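Long-range contacts in amine Dehydrogenase (Pseudomonas putida, PDB 1JMX), which probably catalyses the oxidative deamination of primary amines together with its partner chains, passing the electrons on through heme c: residues B[212-216]-B[247-253]; B[276-280]-B[321-326]; B[299-304]-B[342-348]. All coordinates share one frame; numbering follows the deposited sequence.

Contact 1: residues B[212-216]-B[247-253]; sequences MLYTI and TQEFADL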
# COMPACT_ATOMS: atom_id res chain seq x y z
N MET B 212 15.34 10.87 21.22
CA MET B 212 14.58 10.07 20.27
C MET B 212 14.42 8.68 20.85
O MET B 212 15.26 8.24 21.63
CB MET B 212 15.33 9.95 18.94
CG MET B 212 15.56 11.26 18.21
SD MET B 212 16.12 11.00 16.54
CE MET B 212 17.74 10.34 16.81
N LEU B 213 13.32 8.01 20.51
CA LEU B 213 13.10 6.64 20.95
C LEU B 213 13.65 5.75 19.83
O LEU B 213 13.80 6.18 18.68
CB LEU B 213 11.62 6.32 21.14
CG LEU B 213 10.74 7.01 22.18
CD1 LEU B 213 9.37 6.37 22.13
CD2 LEU B 213 11.33 6.90 23.56
N TYR B 214 13.97 4.51 20.19
CA TYR B 214 14.45 3.54 19.23
C TYR B 214 14.05 2.16 19.72
O TYR B 214 13.61 2.01 20.86
CB TYR B 214 15.97 3.64 19.04
CG TYR B 214 16.81 3.28 20.25
CD1 TYR B 214 17.18 1.96 20.51
CD2 TYR B 214 17.28 4.28 21.12
CE1 TYR B 214 17.99 1.64 21.60
CE2 TYR B 214 18.09 3.97 22.22
CZ TYR B 214 18.44 2.64 22.45
OH TYR B 214 19.23 2.33 23.51
N THR B 215 14.10 1.17 18.83
CA THR B 215 13.79 -0.20 19.20
C THR B 215 15.03 -0.99 18.84
O THR B 215 15.80 -0.58 17.96
CB THR B 215 12.57 -0.79 18.44
OG1 THR B 215 12.83 -0.81 17.03
CG2 THR B 215 11.31 0.01 18.72
N ILE B 216 15.26 -2.09 19.54
CA ILE B 216 16.43 -2.91 19.26
C ILE B 216 16.12 -4.35 19.65
O ILE B 216 15.34 -4.60 20.57
CB ILE B 216 17.69 -2.40 20.01
CG1 ILE B 216 18.95 -3.05 19.43
CG2 ILE B 216 17.57 -2.65 21.52
CD1 ILE B 216 20.24 -2.54 20.01
N THR B 247 22.14 6.47 26.09
CA THR B 247 21.20 5.51 25.52
C THR B 247 20.87 4.49 26.61
O THR B 247 21.69 4.23 27.50
CB THR B 247 21.81 4.72 24.35
OG1 THR B 247 22.85 3.87 24.84
CG2 THR B 247 22.35 5.66 23.28
N GLN B 248 19.67 3.93 26.55
CA GLN B 248 19.26 2.93 27.52
C GLN B 248 17.87 2.38 27.24
O GLN B 248 16.93 3.14 27.00
CB GLN B 248 19.33 3.49 28.94
CG GLN B 248 18.05 4.10 29.48
CD GLN B 248 17.81 3.66 30.91
OE1 GLN B 248 18.42 4.18 31.85
NE2 GLN B 248 16.94 2.66 31.09
N GLU B 249 17.75 1.05 27.25
CA GLU B 249 16.46 0.40 27.02
C GLU B 249 15.64 0.52 28.31
O GLU B 249 16.18 0.37 29.41
CB GLU B 249 16.66 -1.06 26.65
CG GLU B 249 17.37 -1.27 25.32
CD GLU B 249 18.84 -0.91 25.38
OE1 GLU B 249 19.51 -1.24 26.38
OE2 GLU B 249 19.35 -0.30 24.42
N PHE B 250 14.35 0.82 28.17
CA PHE B 250 13.48 1.00 29.34
C PHE B 250 12.25 0.09 29.42
O PHE B 250 11.38 0.30 30.27
CB PHE B 250 13.05 2.47 29.46
CG PHE B 250 12.25 2.97 28.28
CD1 PHE B 250 10.86 2.90 28.29
CD2 PHE B 250 12.89 3.55 27.19
CE1 PHE B 250 10.11 3.38 27.22
CE2 PHE B 250 12.15 4.04 26.11
CZ PHE B 250 10.76 3.96 26.13
N ALA B 251 12.17 -0.91 28.55
CA ALA B 251 11.02 -1.80 28.55
C ALA B 251 11.02 -2.79 27.39
O ALA B 251 11.57 -2.51 26.32
CB ALA B 251 9.74 -0.99 28.50
N ASP B 252 10.40 -3.94 27.61
CA ASP B 252 10.27 -4.91 26.54
C ASP B 252 9.10 -4.40 25.72
O ASP B 252 8.10 -3.95 26.27
CB ASP B 252 9.97 -6.32 27.07
CG ASP B 252 9.88 -7.35 25.95
OD1 ASP B 252 8.75 -7.73 25.57
OD2 ASP B 252 10.94 -7.74 25.40
N LEU B 253 9.27 -4.40 24.40
CA LEU B 253 8.24 -3.93 23.48
C LEU B 253 6.99 -4.82 23.44
O LEU B 253 7.05 -5.98 23.04
CB LEU B 253 8.85 -3.82 22.08
CG LEU B 253 8.14 -3.09 20.94
CD1 LEU B 253 9.13 -2.90 19.81
CD2 LEU B 253 6.91 -3.86 20.45
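Tyr-214 reaches across from strand 209-218 and donates a hydrogen bond from its hydroxyl to Glu-249, with OH 2.8 Å from OE2. The phenol comes to that oxygen from above the carboxylate plane, 44° out of it, and ring and carboxylate are steeply turned against each other. Glu-249 meets it by bending at chi2 (71°), which folds the acid back instead of letting it run straight on. The same OE2 forms a salt bridge with Arg-189, so one buried oxygen serves a phenol and a guanidinium, an environment likely to keep the acid ionised. Ile-216 packs its CG2 against the aliphatic part of the acid, 4.0 Å from Glu-249 CG.

The two strands are the outer members of a three-stranded antiparallel sheet, one blade of a seven-bladed beta-propeller. Strand 230-239 runs between them, and the pronounced twist of the blade shows in the 67° between their short axes. With that strand in the middle, the axes of the two short segments come no nearer than 8.7 Å, and side chains do the touching.

Tight apolar packing continues at Leu-213, whose CD2 lies 3.9 Å from Phe-250 CE2, the two side chains crossing at about a right angle. Ile-270 of the next blade touches both, and Tyr-280 meets the Phe-250 ring edge-to-face. Beyond the corner at Ala-251 the contact thins out toward solvent. There a single methyl pair, Thr-215 CG2 to Leu-253 CD1 at 3.8 Å, joins two partly exposed residues, and Leu-253 also packs on an aromatic side chain of another protein chain.

Contact 2: residues B[276-280]-B[321-326]; sequences RLAKY and FNPDTL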
# COMPACT_ATOMS: atom_id res chain seq x y z
N ARG B 276 -1.85 4.09 23.02
CA ARG B 276 -1.99 4.18 24.47
C ARG B 276 -0.91 5.14 24.95
O ARG B 276 0.10 5.34 24.27
CB ARG B 276 -1.76 2.83 25.16
CG ARG B 276 -2.93 1.86 25.11
CD ARG B 276 -2.85 0.88 26.28
NE ARG B 276 -1.51 0.33 26.45
CZ ARG B 276 -1.15 -0.49 27.43
NH1 ARG B 276 -2.04 -0.87 28.34
NH2 ARG B 276 0.10 -0.90 27.53
N LEU B 277 -1.12 5.75 26.10
CA LEU B 277 -0.13 6.64 26.69
C LEU B 277 0.47 5.79 27.81
O LEU B 277 -0.24 5.41 28.73
CB LEU B 277 -0.81 7.88 27.28
CG LEU B 277 -0.04 9.21 27.43
CD1 LEU B 277 -0.78 10.09 28.43
CD2 LEU B 277 1.38 9.02 27.89
N ALA B 278 1.75 5.45 27.71
CA ALA B 278 2.37 4.63 28.74
C ALA B 278 3.37 5.41 29.59
O ALA B 278 4.08 6.28 29.10
CB ALA B 278 3.03 3.41 28.12
N LYS B 279 3.43 5.03 30.86
CA LYS B 279 4.30 5.66 31.85
C LYS B 279 5.28 4.59 32.31
O LYS B 279 4.85 3.56 32.83
CB LYS B 279 3.44 6.14 33.02
CG LYS B 279 4.14 6.96 34.06
CD LYS B 279 3.11 7.55 35.01
CE LYS B 279 3.79 8.28 36.16
NZ LYS B 279 2.81 8.98 37.04
N TYR B 280 6.57 4.80 32.08
CA TYR B 280 7.58 3.82 32.47
C TYR B 280 8.57 4.29 33.51
O TYR B 280 8.89 5.48 33.60
CB TYR B 280 8.38 3.37 31.26
CG TYR B 280 7.63 2.46 30.35
CD1 TYR B 280 6.76 2.97 29.39
CD2 TYR B 280 7.75 1.08 30.46
CE1 TYR B 280 6.03 2.13 28.56
CE2 TYR B 280 7.02 0.23 29.64
CZ TYR B 280 6.16 0.76 28.70
OH TYR B 280 5.42 -0.07 27.91
N PHE B 321 -3.31 15.96 29.85
CA PHE B 321 -3.25 14.93 30.87
C PHE B 321 -2.54 15.37 32.14
O PHE B 321 -1.70 16.27 32.13
CB PHE B 321 -2.50 13.70 30.34
CG PHE B 321 -3.36 12.73 29.61
CD1 PHE B 321 -3.87 13.04 28.35
CD2 PHE B 321 -3.67 11.49 30.18
CE1 PHE B 321 -4.66 12.12 27.67
CE2 PHE B 321 -4.46 10.57 29.49
CZ PHE B 321 -4.96 10.88 28.24
N ASN B 322 -2.93 14.73 33.24
CA ASN B 322 -2.29 14.95 34.52
C ASN B 322 -1.29 13.82 34.44
O ASN B 322 -1.68 12.66 34.32
CB ASN B 322 -3.26 14.70 35.67
CG ASN B 322 -2.61 14.85 37.02
OD1 ASN B 322 -1.67 14.12 37.36
ND2 ASN B 322 -3.09 15.79 37.81
N PRO B 323 0.02 14.13 34.45
CA PRO B 323 1.02 13.06 34.37
C PRO B 323 1.09 12.11 35.57
O PRO B 323 1.51 10.96 35.42
CB PRO B 323 2.32 13.84 34.16
CG PRO B 323 2.08 15.09 34.90
CD PRO B 323 0.66 15.45 34.54
N ASP B 324 0.66 12.57 36.74
CA ASP B 324 0.68 11.74 37.95
C ASP B 324 -0.42 10.68 37.92
O ASP B 324 -0.15 9.49 38.06
CB ASP B 324 0.53 12.59 39.21
CG ASP B 324 1.60 13.67 39.32
OD1 ASP B 324 2.80 13.34 39.17
OD2 ASP B 324 1.23 14.84 39.54
N THR B 325 -1.65 11.13 37.73
CA THR B 325 -2.78 10.22 37.68
C THR B 325 -2.93 9.55 36.32
O THR B 325 -3.58 8.53 36.22
CB THR B 325 -4.09 10.95 38.05
OG1 THR B 325 -4.35 12.00 37.10
CG2 THR B 325 -3.99 11.57 39.44
N LEU B 326 -2.28 10.11 35.30
CA LEU B 326 -2.35 9.61 33.91
C LEU B 326 -3.77 9.66 33.35
O LEU B 326 -4.22 8.76 32.63
CB LEU B 326 -1.77 8.19 33.77
CG LEU B 326 -0.47 8.03 32.94
CD1 LEU B 326 -0.45 6.67 32.25
CD2 LEU B 326 -0.37 9.13 31.90
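Phe-321 presents a ring face to Leu-277: the methyl carbon CD1 stands 3.8 Å from the ring centroid, 18° off the normal, in a CH-pi contact displaced toward the CD2 side. Leu-277 and Phe-321 approach from opposite directions, and Leu-309 and Leu-311 touch both, so the side chains meeting at this end are apolar, while the backbone O of Leu-326 lies at the edge of the Phe-321 ring, in its plane.

Asn-322 works within its own turn. Its OD1 accepts the backbone N of Thr-325 at 3.0 Å, an Asx motif that bends the chain as it leaves strand 317-322, and it takes a weak bond from the N of Asp-324. The bend brings the carbonyls of Pro-323 and Asp-324 round to one ammonium. Lys-279, with CG anti to the backbone N (chi1 -173°) and the chain extended from there to its end, spans the distance like a rod, and its NZ donates to Pro-323 O at 2.9 Å and, weakly, to Asp-324 O at 3.2 Å. Pro-323 O also receives the hydroxyl of Tyr-271, so this carbonyl is shared by two donors. The carboxylate of Asp-324 stays back, with OD1 4.9 Å from Lys-279 NZ, where it may add a longer-range attraction without contact.

Thr-325 offers its carbonyl to Lys-289 on strand 286-292. Leu-326, with positive phi (62°), ends the turn and sends its side chain between the two partners already met: CD2 lies 3.6 Å from Leu-277 CD1, while CD1 sits 4.0 Å from Lys-279 CB as the leucine and lysine slide past each other in opposite directions. Thus the turn joining the last two strands of one four-stranded sheet packs on the third strand of the preceding sheet, the kind of blade-to-blade packing from which a beta-propeller is built.

Contact 3: residues B[299-304]-B[342-348]; sequences CVAFDK and TTPQVFI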
# COMPACT_ATOMS: atom_id res chain seq x y z
N CYS B 299 2.49 12.88 19.11
CA CYS B 299 3.48 13.61 19.89
C CYS B 299 3.17 14.10 21.30
O CYS B 299 2.19 14.81 21.52
CB CYS B 299 3.91 14.79 19.02
SG CYS B 299 5.43 15.57 19.47
N VAL B 300 4.05 13.76 22.24
CA VAL B 300 3.91 14.21 23.62
C VAL B 300 4.60 15.56 23.78
O VAL B 300 5.51 15.90 23.02
CB VAL B 300 4.55 13.22 24.67
CG1 VAL B 300 3.71 11.97 24.81
CG2 VAL B 300 5.98 12.88 24.30
N ALA B 301 4.13 16.33 24.75
CA ALA B 301 4.70 17.63 25.08
C ALA B 301 4.46 17.88 26.57
O ALA B 301 3.37 17.68 27.06
CB ALA B 301 4.07 18.74 24.24
N PHE B 302 5.52 18.23 27.28
CA PHE B 302 5.45 18.53 28.71
C PHE B 302 5.59 20.04 28.91
O PHE B 302 6.35 20.69 28.18
CB PHE B 302 6.64 17.88 29.44
CG PHE B 302 6.33 16.54 30.04
CD1 PHE B 302 6.95 15.39 29.56
CD2 PHE B 302 5.49 16.43 31.15
CE1 PHE B 302 6.73 14.16 30.16
CE2 PHE B 302 5.27 15.20 31.75
CZ PHE B 302 5.89 14.07 31.26
N ASP B 303 4.86 20.61 29.86
CA ASP B 303 5.04 22.02 30.12
C ASP B 303 6.34 22.13 30.95
O ASP B 303 6.95 21.11 31.29
CB ASP B 303 3.81 22.68 30.79
CG ASP B 303 3.50 22.15 32.19
OD1 ASP B 303 2.54 22.66 32.78
OD2 ASP B 303 4.20 21.26 32.71
N LYS B 304 6.74 23.35 31.29
CA LYS B 304 7.99 23.59 32.03
C LYS B 304 8.18 22.80 33.32
O LYS B 304 9.22 22.19 33.53
CB LYS B 304 8.19 25.08 32.28
CG LYS B 304 9.46 25.65 31.65
CD LYS B 304 9.46 25.51 30.12
CE LYS B 304 10.72 26.11 29.52
NZ LYS B 304 10.72 25.98 28.04
N THR B 342 2.85 17.44 12.98
CA THR B 342 3.33 18.61 13.72
C THR B 342 3.85 18.26 15.11
O THR B 342 3.41 17.29 15.72
CB THR B 342 2.19 19.65 13.88
OG1 THR B 342 2.74 20.90 14.30
CG2 THR B 342 1.20 19.20 14.94
N THR B 343 4.81 19.05 15.61
CA THR B 343 5.35 18.83 16.94
C THR B 343 5.11 20.03 17.87
O THR B 343 5.56 21.14 17.61
CB THR B 343 6.87 18.37 16.93
OG1 THR B 343 7.48 18.62 18.19
CG2 THR B 343 7.64 19.04 15.87
N PRO B 344 4.28 19.83 18.92
CA PRO B 344 3.93 20.84 19.91
C PRO B 344 5.19 21.34 20.62
O PRO B 344 5.92 20.55 21.22
CB PRO B 344 3.02 20.08 20.87
CG PRO B 344 2.35 19.10 19.96
CD PRO B 344 3.51 18.60 19.16
N GLN B 345 5.41 22.64 20.58
CA GLN B 345 6.60 23.27 21.16
C GLN B 345 6.25 24.23 22.31
O GLN B 345 5.51 25.20 22.12
CB GLN B 345 7.33 24.01 20.04
CG GLN B 345 8.78 23.65 19.83
CD GLN B 345 9.02 22.17 19.62
OE1 GLN B 345 9.21 21.71 18.50
NE2 GLN B 345 9.11 21.44 20.71
N VAL B 346 6.80 23.97 23.50
CA VAL B 346 6.55 24.77 24.70
C VAL B 346 7.71 25.74 25.02
O VAL B 346 8.88 25.36 24.98
CB VAL B 346 6.25 23.85 25.93
CG1 VAL B 346 5.89 24.67 27.15
CG2 VAL B 346 5.11 22.90 25.60
N PHE B 347 7.37 26.98 25.37
CA PHE B 347 8.37 28.01 25.69
C PHE B 347 7.81 29.09 26.61
O PHE B 347 6.60 29.27 26.69
CB PHE B 347 8.90 28.67 24.41
CG PHE B 347 7.86 29.49 23.68
CD1 PHE B 347 7.78 30.87 23.87
CD2 PHE B 347 6.94 28.89 22.82
CE1 PHE B 347 6.80 31.63 23.23
CE2 PHE B 347 5.96 29.64 22.18
CZ PHE B 347 5.89 31.01 22.38
N ILE B 348 8.71 29.81 27.28
CA ILE B 348 8.33 30.93 28.16
C ILE B 348 8.66 32.20 27.36
O ILE B 348 9.82 32.40 26.96
CB ILE B 348 9.16 30.96 29.48
CG1 ILE B 348 9.10 29.62 30.21
CG2 ILE B 348 8.66 32.09 30.38
CD1 ILE B 348 7.77 29.31 30.82
O HOH W 1 7.07 18.14 21.71
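Cys-299 and Thr-343 begin a nearly parallel run of two chain segments, their end-to-end directions only 2° apart, with CA atoms 6.3 Å from each other at this pair and 6.1 Å at Ala-301 and Pro-344. No direct hydrogen bond joins the segments. Instead, one water donates to Val-300 O at 3.0 Å and to Pro-344 O at 2.7 Å, bridging the two carbonyls, each of which accepts one of its hydrogens.

Beside this bridge the proline ring takes up two neighbours. Cys-299, with SG anti to the backbone N (chi1 -162°), lays its sulfur 3.6 Å from Pro-344 CD, and the methyl of Ala-301 meets CB of the same ring. Larger shares of the buried surface fall to Val-346 and Lys-304. Two residues on from the proline, Val-346 pushes CG2 to 3.6 Å from Phe-302 O, a branched side chain set against backbone. At the far end Lys-304 bends at chi2 (61°) and crosses Ile-348 obliquely, its CE 3.9 Å from Ile-348 CG1, while NZ comes 3.6 Å from Val-346 O. With an alanine here, Ile-348 would probably lose its aliphatic cover and the carbonyl of Val-346 the positive charge beside it.

Strand 299-302 opens the last sheet formed by one continuous run of the chain, whereas 345-348 pairs with the N-terminal strand 12-18 and so closes the ring of blades. The chemistry implies a seam made by side-chain packing, with the water bridge and a bond from Lys-304 N to Glu-12 as polar links and no strand pairing between the two segments.

Followed from the N terminus, contact 1 comes first and is complete before contact 2 opens: it closes a loop within one blade, 209-250, and the chain then turns the corner into the next. Contact 2 starts at 276-280 and contact 3 at 299-304; contact 2 closes at 321-326 before contact 3 closes at 342-348, so these two loops cross. Contact 2 ties the 257-292 blade to the 299-333 blade, and contact 3 ties the latter to the blade shared by both chain ends. Packing connects the series: Ala-251 touches Tyr-280 between contacts 1 and 2, and Pro-323 touches Phe-302 between contacts 2 and 3.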